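Local coordinates for Red carotenoid protein (RCP) (Nostoc sp., PDB 5FCY) that binds carotenoids such as beta-carotene in an all-helical domain and probably takes part in cyanobacterial photoprotection, at residues I11-Q19 with Q141-P152. Sequence-based numbering, arbitrary orientation.
Sequences IRKYVQSWQ and QQITLFRDYVSP. With BCR (beta-carotene), chain B.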
ATOM      1  N   ILE A  11      -3.844   1.040  17.034  1.00 56.38           N
ATOM      2  CA  ILE A  11      -3.154   0.903  15.754  1.00 54.68           C
ATOM      3  C   ILE A  11      -3.330  -0.509  15.207  1.00 52.40           C
ATOM      4  O   ILE A  11      -3.627  -0.700  14.023  1.00 50.34           O
ATOM      5  CB  ILE A  11      -1.668   1.278  15.903  1.00 53.59           C
ATOM      6  CG1 ILE A  11      -1.540   2.777  16.194  1.00 54.20           C
ATOM      7  CG2 ILE A  11      -0.887   0.919  14.640  1.00 48.81           C
ATOM      8  CD1 ILE A  11      -0.127   3.246  16.488  1.00 52.44           C
ATOM      9  N   ARG A  12      -3.151  -1.520  16.060  1.00 54.06           N
ATOM     10  CA  ARG A  12      -3.350  -2.896  15.618  1.00 53.58           C
ATOM     11  C   ARG A  12      -4.781  -3.135  15.157  1.00 51.62           C
ATOM     12  O   ARG A  12      -5.013  -3.931  14.241  1.00 50.32           O
ATOM     13  CB  ARG A  12      -2.985  -3.868  16.741  1.00 56.84           C
ATOM     14  CG  ARG A  12      -1.511  -3.845  17.111  1.00 59.32           C
ATOM     15  CD  ARG A  12      -1.175  -4.911  18.141  1.00 63.61           C
ATOM     16  NE  ARG A  12      -1.721  -4.604  19.463  1.00 64.49           N
ATOM     17  CZ  ARG A  12      -1.098  -3.882  20.392  1.00 66.03           C
ATOM     18  NH1 ARG A  12       0.107  -3.373  20.165  1.00 67.63           N
ATOM     19  NH2 ARG A  12      -1.686  -3.667  21.561  1.00 65.62           N
ATOM     20  N   LYS A  13      -5.754  -2.459  15.774  1.00 52.90           N
ATOM     21  CA  LYS A  13      -7.142  -2.609  15.350  1.00 52.00           C
ATOM     22  C   LYS A  13      -7.358  -2.035  13.956  1.00 49.71           C
ATOM     23  O   LYS A  13      -8.099  -2.611  13.150  1.00 48.56           O
ATOM     24  CB  LYS A  13      -8.074  -1.941  16.360  1.00 53.38           C
ATOM     25  CG  LYS A  13      -8.446  -2.833  17.536  1.00 55.53           C
ATOM     26  CD  LYS A  13      -9.627  -3.735  17.201  1.00 57.27           C
ATOM     27  CE  LYS A  13      -9.856  -4.789  18.279  1.00 60.21           C
ATOM     28  NZ  LYS A  13     -11.081  -5.603  18.036  1.00 60.98           N
ATOM     29  N   TYR A  14      -6.728  -0.898  13.651  1.00 49.74           N
ATOM     30  CA  TYR A  14      -6.769  -0.378  12.288  1.00 48.69           C
ATOM     31  C   TYR A  14      -6.127  -1.361  11.317  1.00 46.43           C
ATOM     32  O   TYR A  14      -6.681  -1.651  10.251  1.00 45.31           O
ATOM     33  CB  TYR A  14      -6.061   0.975  12.213  1.00 49.05           C
ATOM     34  CG  TYR A  14      -6.817   2.115  12.852  1.00 49.86           C
ATOM     35  CD1 TYR A  14      -7.958   2.637  12.260  1.00 50.18           C
ATOM     36  CD2 TYR A  14      -6.376   2.685  14.037  1.00 51.00           C
ATOM     37  CE1 TYR A  14      -8.648   3.685  12.840  1.00 50.51           C
ATOM     38  CE2 TYR A  14      -7.057   3.731  14.623  1.00 51.54           C
ATOM     39  CZ  TYR A  14      -8.191   4.228  14.020  1.00 50.37           C
ATOM     40  OH  TYR A  14      -8.868   5.273  14.606  1.00 50.65           O
ATOM     41  N   VAL A  15      -4.952  -1.882  11.673  1.00 46.48           N
ATOM     42  CA  VAL A  15      -4.259  -2.830  10.804  1.00 45.61           C
ATOM     43  C   VAL A  15      -5.119  -4.066  10.579  1.00 45.10           C
ATOM     44  O   VAL A  15      -5.271  -4.541   9.446  1.00 43.99           O
ATOM     45  CB  VAL A  15      -2.888  -3.198  11.401  1.00 45.50           C
ATOM     46  CG1 VAL A  15      -2.196  -4.264  10.561  1.00 42.82           C
ATOM     47  CG2 VAL A  15      -2.009  -1.967  11.503  1.00 43.81           C
ATOM     48  N   GLN A  16      -5.691  -4.610  11.655  1.00 46.30           N
ATOM     49  CA  GLN A  16      -6.531  -5.795  11.520  1.00 46.79           C
ATOM     50  C   GLN A  16      -7.794  -5.490  10.727  1.00 45.26           C
ATOM     51  O   GLN A  16      -8.210  -6.289   9.881  1.00 44.42           O
ATOM     52  CB  GLN A  16      -6.881  -6.357  12.899  1.00 49.73           C
ATOM     53  CG  GLN A  16      -5.920  -7.433  13.383  1.00 52.00           C
ATOM     54  CD  GLN A  16      -6.329  -8.031  14.716  1.00 56.54           C
ATOM     55  OE1 GLN A  16      -6.941  -9.101  14.768  1.00 56.57           O
ATOM     56  NE2 GLN A  16      -5.986  -7.348  15.803  1.00 55.67           N
ATOM     57  N   SER A  17      -8.423  -4.341  10.983  1.00 45.00           N
ATOM     58  CA  SER A  17      -9.583  -3.954  10.188  1.00 45.09           C
ATOM     59  C   SER A  17      -9.197  -3.751   8.730  1.00 43.69           C
ATOM     60  O   SER A  17      -9.942  -4.133   7.820  1.00 43.03           O
ATOM     61  CB  SER A  17     -10.212  -2.685  10.757  1.00 46.26           C
ATOM     62  OG  SER A  17     -10.733  -2.910  12.055  1.00 47.95           O
ATOM     63  N   TRP A  18      -8.028  -3.153   8.490  1.00 43.73           N
ATOM     64  CA  TRP A  18      -7.555  -2.955   7.125  1.00 41.82           C
ATOM     65  C   TRP A  18      -7.323  -4.290   6.431  1.00 41.06           C
ATOM     66  O   TRP A  18      -7.583  -4.429   5.229  1.00 39.70           O
ATOM     67  CB  TRP A  18      -6.272  -2.121   7.150  1.00 40.79           C
ATOM     68  CG  TRP A  18      -5.938  -1.416   5.864  1.00 38.71           C
ATOM     69  CD1 TRP A  18      -6.359  -1.740   4.608  1.00 38.11           C
ATOM     70  CD2 TRP A  18      -5.106  -0.259   5.722  1.00 38.01           C
ATOM     71  NE1 TRP A  18      -5.839  -0.855   3.693  1.00 37.31           N
ATOM     72  CE2 TRP A  18      -5.066   0.063   4.353  1.00 37.36           C
ATOM     73  CE3 TRP A  18      -4.391   0.536   6.623  1.00 38.29           C
ATOM     74  CZ2 TRP A  18      -4.342   1.144   3.863  1.00 37.81           C
ATOM     75  CZ3 TRP A  18      -3.671   1.607   6.135  1.00 38.23           C
ATOM     76  CH2 TRP A  18      -3.652   1.901   4.769  1.00 38.19           C
ATOM     77  N   GLN A  19      -6.850  -5.291   7.175  1.00 41.51           N
ATOM     78  CA  GLN A  19      -6.533  -6.593   6.605  1.00 41.50           C
ATOM     79  C   GLN A  19      -7.754  -7.484   6.418  1.00 41.41           C
ATOM     80  O   GLN A  19      -7.620  -8.572   5.849  1.00 41.39           O
ATOM     81  CB  GLN A  19      -5.510  -7.308   7.491  1.00 41.21           C
ATOM     82  CG  GLN A  19      -4.115  -6.713   7.419  1.00 40.90           C
ATOM     83  CD  GLN A  19      -3.256  -7.087   8.611  1.00 41.73           C
ATOM     84  OE1 GLN A  19      -3.744  -7.181   9.736  1.00 42.89           O
ATOM     85  NE2 GLN A  19      -1.969  -7.301   8.368  1.00 40.72           N
ATOM     86  N   GLN A 141       1.550   8.485  14.454  1.00 44.39           N
ATOM     87  CA  GLN A 141       0.774   7.253  14.564  1.00 44.20           C
ATOM     88  C   GLN A 141       0.358   6.736  13.194  1.00 43.30           C
ATOM     89  O   GLN A 141       0.280   5.520  12.987  1.00 42.52           O
ATOM     90  CB  GLN A 141      -0.463   7.478  15.431  1.00 46.56           C
ATOM     91  CG  GLN A 141      -0.161   7.716  16.899  1.00 47.62           C
ATOM     92  CD  GLN A 141      -0.805   8.984  17.419  1.00 49.01           C
ATOM     93  OE1 GLN A 141      -2.004   9.019  17.699  1.00 48.45           O
ATOM     94  NE2 GLN A 141      -0.008  10.040  17.543  1.00 49.63           N
ATOM     95  N   GLN A 142       0.081   7.640  12.253  1.00 43.40           N
ATOM     96  CA  GLN A 142      -0.222   7.224  10.888  1.00 42.98           C
ATOM     97  C   GLN A 142       0.973   6.518  10.260  1.00 41.59           C
ATOM     98  O   GLN A 142       0.835   5.436   9.679  1.00 40.82           O
ATOM     99  CB  GLN A 142      -0.637   8.438  10.058  1.00 43.58           C
ATOM    100  CG  GLN A 142      -1.893   9.120  10.565  1.00 45.19           C
ATOM    101  CD  GLN A 142      -2.239  10.362   9.776  1.00 46.52           C
ATOM    102  OE1 GLN A 142      -1.491  10.780   8.894  1.00 46.85           O
ATOM    103  NE2 GLN A 142      -3.380  10.962  10.091  1.00 48.18           N
ATOM    104  N   ILE A 143       2.159   7.118  10.370  1.00 42.07           N
ATOM    105  CA  ILE A 143       3.374   6.472   9.877  1.00 41.27           C
ATOM    106  C   ILE A 143       3.536   5.103  10.523  1.00 40.34           C
ATOM    107  O   ILE A 143       3.809   4.104   9.850  1.00 39.78           O
ATOM    108  CB  ILE A 143       4.601   7.365  10.138  1.00 41.45           C
ATOM    109  CG1 ILE A 143       4.440   8.718   9.443  1.00 41.94           C
ATOM    110  CG2 ILE A 143       5.884   6.688   9.649  1.00 40.30           C
ATOM    111  CD1 ILE A 143       5.283   9.801  10.049  1.00 42.44           C
ATOM    112  N   THR A 144       3.375   5.041  11.846  1.00 41.10           N
ATOM    113  CA  THR A 144       3.437   3.759  12.540  1.00 41.11           C
ATOM    114  C   THR A 144       2.394   2.794  11.993  1.00 40.22           C
ATOM    115  O   THR A 144       2.686   1.616  11.756  1.00 39.64           O
ATOM    116  CB  THR A 144       3.241   3.972  14.041  1.00 41.10           C
ATOM    117  OG1 THR A 144       4.213   4.910  14.520  1.00 41.13           O
ATOM    118  CG2 THR A 144       3.393   2.662  14.802  1.00 41.38           C
ATOM    119  N   LEU A 145       1.170   3.279  11.782  1.00 40.93           N
ATOM    120  CA  LEU A 145       0.126   2.443  11.199  1.00 40.79           C
ATOM    121  C   LEU A 145       0.551   1.913   9.834  1.00 39.60           C
ATOM    122  O   LEU A 145       0.471   0.707   9.570  1.00 38.83           O
ATOM    123  CB  LEU A 145      -1.175   3.243  11.093  1.00 40.85           C
ATOM    124  CG  LEU A 145      -2.304   2.644  10.251  1.00 41.48           C
ATOM    125  CD1 LEU A 145      -2.712   1.279  10.773  1.00 43.05           C
ATOM    126  CD2 LEU A 145      -3.495   3.587  10.227  1.00 43.35           C
ATOM    127  N   PHE A 146       1.016   2.805   8.956  1.00 38.89           N
ATOM    128  CA  PHE A 146       1.363   2.401   7.596  1.00 38.62           C
ATOM    129  C   PHE A 146       2.511   1.400   7.593  1.00 38.33           C
ATOM    130  O   PHE A 146       2.480   0.413   6.848  1.00 37.12           O
ATOM    131  CB  PHE A 146       1.728   3.630   6.762  1.00 38.82           C
ATOM    132  CG  PHE A 146       0.653   4.684   6.725  1.00 39.73           C
ATOM    133  CD1 PHE A 146      -0.685   4.336   6.787  1.00 39.84           C
ATOM    134  CD2 PHE A 146       0.986   6.025   6.633  1.00 40.36           C
ATOM    135  CE1 PHE A 146      -1.670   5.303   6.756  1.00 40.53           C
ATOM    136  CE2 PHE A 146       0.005   6.997   6.599  1.00 41.28           C
ATOM    137  CZ  PHE A 146      -1.323   6.636   6.663  1.00 41.72           C
ATOM    138  N   ARG A 147       3.534   1.638   8.416  1.00 38.76           N
ATOM    139  CA  ARG A 147       4.663   0.716   8.475  1.00 38.01           C
ATOM    140  C   ARG A 147       4.212  -0.682   8.873  1.00 37.29           C
ATOM    141  O   ARG A 147       4.651  -1.675   8.281  1.00 37.03           O
ATOM    142  CB  ARG A 147       5.714   1.237   9.454  1.00 39.67           C
ATOM    143  CG  ARG A 147       6.434   2.488   8.976  1.00 40.82           C
ATOM    144  CD  ARG A 147       7.459   2.983   9.989  1.00 42.85           C
ATOM    145  NE  ARG A 147       8.441   1.953  10.325  1.00 44.19           N
ATOM    146  CZ  ARG A 147       8.359   1.133  11.373  1.00 45.38           C
ATOM    147  NH1 ARG A 147       7.335   1.208  12.216  1.00 44.50           N
ATOM    148  NH2 ARG A 147       9.310   0.230  11.581  1.00 45.06           N
ATOM    149  N   ASP A 148       3.334  -0.785   9.874  1.00 37.45           N
ATOM    150  CA  ASP A 148       2.870  -2.097  10.313  1.00 37.46           C
ATOM    151  C   ASP A 148       1.942  -2.737   9.289  1.00 37.00           C
ATOM    152  O   ASP A 148       1.879  -3.967   9.196  1.00 37.26           O
ATOM    153  CB  ASP A 148       2.160  -1.983  11.663  1.00 38.02           C
ATOM    154  CG  ASP A 148       3.038  -1.372  12.736  1.00 38.49           C
ATOM    155  OD1 ASP A 148       4.276  -1.529  12.663  1.00 39.39           O
ATOM    156  OD2 ASP A 148       2.487  -0.733  13.654  1.00 38.54           O
ATOM    157  N   TYR A 149       1.216  -1.926   8.518  1.00 36.87           N
ATOM    158  CA  TYR A 149       0.306  -2.472   7.516  1.00 36.60           C
ATOM    159  C   TYR A 149       1.076  -3.088   6.350  1.00 36.37           C
ATOM    160  O   TYR A 149       0.762  -4.199   5.907  1.00 35.87           O
ATOM    161  CB  TYR A 149      -0.647  -1.376   7.030  1.00 36.75           C
ATOM    162  CG  TYR A 149      -1.444  -1.745   5.802  1.00 36.11           C
ATOM    163  CD1 TYR A 149      -2.265  -2.864   5.791  1.00 37.03           C
ATOM    164  CD2 TYR A 149      -1.385  -0.967   4.656  1.00 36.69           C
ATOM    165  CE1 TYR A 149      -2.994  -3.202   4.671  1.00 37.03           C
ATOM    166  CE2 TYR A 149      -2.111  -1.296   3.532  1.00 36.64           C
ATOM    167  CZ  TYR A 149      -2.915  -2.415   3.546  1.00 36.77           C
ATOM    168  OH  TYR A 149      -3.643  -2.753   2.431  1.00 36.51           O
ATOM    169  N   VAL A 150       2.097  -2.388   5.848  1.00 36.15           N
ATOM    170  CA  VAL A 150       2.863  -2.892   4.711  1.00 36.15           C
ATOM    171  C   VAL A 150       3.985  -3.839   5.124  1.00 36.09           C
ATOM    172  O   VAL A 150       4.479  -4.602   4.281  1.00 35.74           O
ATOM    173  CB  VAL A 150       3.457  -1.733   3.887  1.00 35.67           C
ATOM    174  CG1 VAL A 150       2.360  -0.780   3.439  1.00 36.16           C
ATOM    175  CG2 VAL A 150       4.536  -0.989   4.673  1.00 36.06           C
ATOM    176  N   SER A 151       4.398  -3.819   6.389  1.00 35.83           N
ATOM    177  CA  SER A 151       5.542  -4.622   6.812  1.00 36.46           C
ATOM    178  C   SER A 151       5.370  -6.106   6.527  1.00 37.23           C
ATOM    179  O   SER A 151       6.314  -6.723   6.001  1.00 36.88           O
ATOM    180  CB  SER A 151       5.812  -4.387   8.301  1.00 36.85           C
ATOM    181  OG  SER A 151       6.747  -5.330   8.790  1.00 37.51           O
ATOM    182  N   PRO A 152       4.246  -6.746   6.849  1.00 37.18           N
ATOM    183  CA  PRO A 152       4.124  -8.189   6.622  1.00 37.36           C
ATOM    184  C   PRO A 152       3.686  -8.581   5.219  1.00 37.45           C
ATOM    185  O   PRO A 152       3.396  -9.759   4.995  1.00 37.85           O
ATOM    186  CB  PRO A 152       3.071  -8.597   7.661  1.00 38.94           C
ATOM    187  CG  PRO A 152       2.186  -7.413   7.761  1.00 38.39           C
ATOM    188  CD  PRO A 152       3.078  -6.209   7.577  1.00 37.02           C
TER
HETATM  189  C1  BCR B 201      -8.004  -1.341  -9.679  1.00 47.63           C
HETATM  190  C2  BCR B 201      -9.487  -1.309 -10.042  1.00 46.46           C
HETATM  191  C3  BCR B 201     -10.406  -1.855  -8.954  1.00 46.42           C
HETATM  192  C4  BCR B 201      -9.864  -1.560  -7.562  1.00 46.21           C
HETATM  193  C5  BCR B 201      -8.846  -0.448  -7.623  1.00 47.04           C
HETATM  194  C6  BCR B 201      -7.752  -0.637  -8.359  1.00 46.71           C
HETATM  195  C7  BCR B 201      -6.363  -0.214  -7.983  1.00 46.24           C
HETATM  196  C8  BCR B 201      -5.985   0.408  -6.846  1.00 46.34           C
HETATM  197  C9  BCR B 201      -4.561   0.775  -6.585  1.00 45.73           C
HETATM  198  C10 BCR B 201      -4.253   1.446  -5.444  1.00 44.88           C
HETATM  199  C11 BCR B 201      -2.896   1.867  -5.049  1.00 45.38           C
HETATM  200  C33 BCR B 201      -9.140   0.830  -6.913  1.00 48.18           C
HETATM  201  C31 BCR B 201      -7.240  -0.694 -10.832  1.00 48.20           C
HETATM  202  C32 BCR B 201      -7.594  -2.796  -9.525  1.00 48.49           C
HETATM  203  C34 BCR B 201      -3.526   0.388  -7.608  1.00 45.94           C
HETATM  204  C12 BCR B 201      -2.701   2.509  -3.885  1.00 45.32           C
HETATM  205  C13 BCR B 201      -1.359   2.952  -3.424  1.00 45.46           C
HETATM  206  C14 BCR B 201      -1.254   3.603  -2.235  1.00 44.90           C
HETATM  207  C15 BCR B 201       0.003   4.092  -1.650  1.00 44.04           C
HETATM  208  C16 BCR B 201       0.032   4.745  -0.479  1.00 44.19           C
HETATM  209  C17 BCR B 201       1.319   5.213   0.057  1.00 44.43           C
HETATM  210  C18 BCR B 201       1.460   5.886   1.217  1.00 44.65           C
HETATM  211  C19 BCR B 201       2.839   6.273   1.619  1.00 44.35           C
HETATM  212  C20 BCR B 201       3.147   6.873   2.776  1.00 44.61           C
HETATM  213  C21 BCR B 201       4.546   7.206   3.081  1.00 44.99           C
HETATM  214  C22 BCR B 201       4.921   7.839   4.210  1.00 44.69           C
HETATM  215  C23 BCR B 201       6.369   8.146   4.389  1.00 45.32           C
HETATM  216  C24 BCR B 201       6.844   8.867   5.413  1.00 46.00           C
HETATM  217  C25 BCR B 201       8.287   9.198   5.596  1.00 47.62           C
HETATM  218  C26 BCR B 201       9.242   8.867   4.725  1.00 47.67           C
HETATM  219  C27 BCR B 201      10.389   8.006   5.201  1.00 47.13           C
HETATM  220  C28 BCR B 201      10.585   8.221   6.697  1.00 47.13           C
HETATM  221  C29 BCR B 201      10.227   9.646   7.102  1.00 46.08           C
HETATM  222  C30 BCR B 201       8.758   9.961   6.816  1.00 46.68           C
HETATM  223  C35 BCR B 201      -0.179   2.639  -4.302  1.00 45.98           C
HETATM  224  C36 BCR B 201       0.245   6.211   2.040  1.00 45.66           C
HETATM  225  C37 BCR B 201       3.857   8.219   5.201  1.00 44.79           C
HETATM  226  C38 BCR B 201       9.254   9.412   3.318  1.00 47.33           C
HETATM  227  C39 BCR B 201       8.587  11.446   6.530  1.00 46.53           C
HETATM  228  C40 BCR B 201       7.945   9.597   8.053  1.00 45.95           C
HETATM  229  O   HOH W   1      -0.790  -6.709   5.733  1.00 36.91           O
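Ile11, Val15 and Trp18 pack against Leu145 and Tyr149 in a largely apolar helix-helix contact that joins the N-terminal helix of the carotenoid-binding domain to its last one, 139-150. The two axes cross at -44° and approach to 9.6 Å, burying 579 Å² without a direct hydrogen bond between them. At the upstream end Ile11 is a knob in the hole formed by Gln141, Thr144, Leu145 and Asp148; its CD1 meets Thr144 CG2 at 3.9 Å, while its CG2 rests over the Leu145 backbone. One turn on, Val15 CG2 lies 3.4 Å from Leu145 CD1, the two side chains running past each other in opposite directions, and Tyr14 CB touches the same methyl.

Further along, the six-membered ring of Trp18 stacks face to face on the Tyr149 ring, with centroids 3.7 Å apart and planes at 13°. Trp18 swings CG opposite its backbone N (chi1 -159°), laying the indole across the Tyr149 ring. Trp18 NE1 lies 3.2 Å from Tyr149 OH but at a poor angle for bonding; the hydroxyl instead hydrogen-bonds Gln26 OE1, and NE1 makes a weak hydrogen bond to Gln26 O. The edge of the indole, at CZ3, reaches Phe146 CD1 at 4.1 Å, and Phe146 CD2 in turn touches beta-carotene C37, so Trp18 stands in the second shell of the pigment. A leucine in place of Trp18 would probably leave the Tyr149 ring without its stacking partner and open a gap beside the edge of Phe146. A water bridges Gln19 NE2 and Tyr149 O.

Helix 23-35 packs on Trp18 and Phe146 through Ile33, while helix 125-136 meets Tyr14 and Leu145 through Ile134.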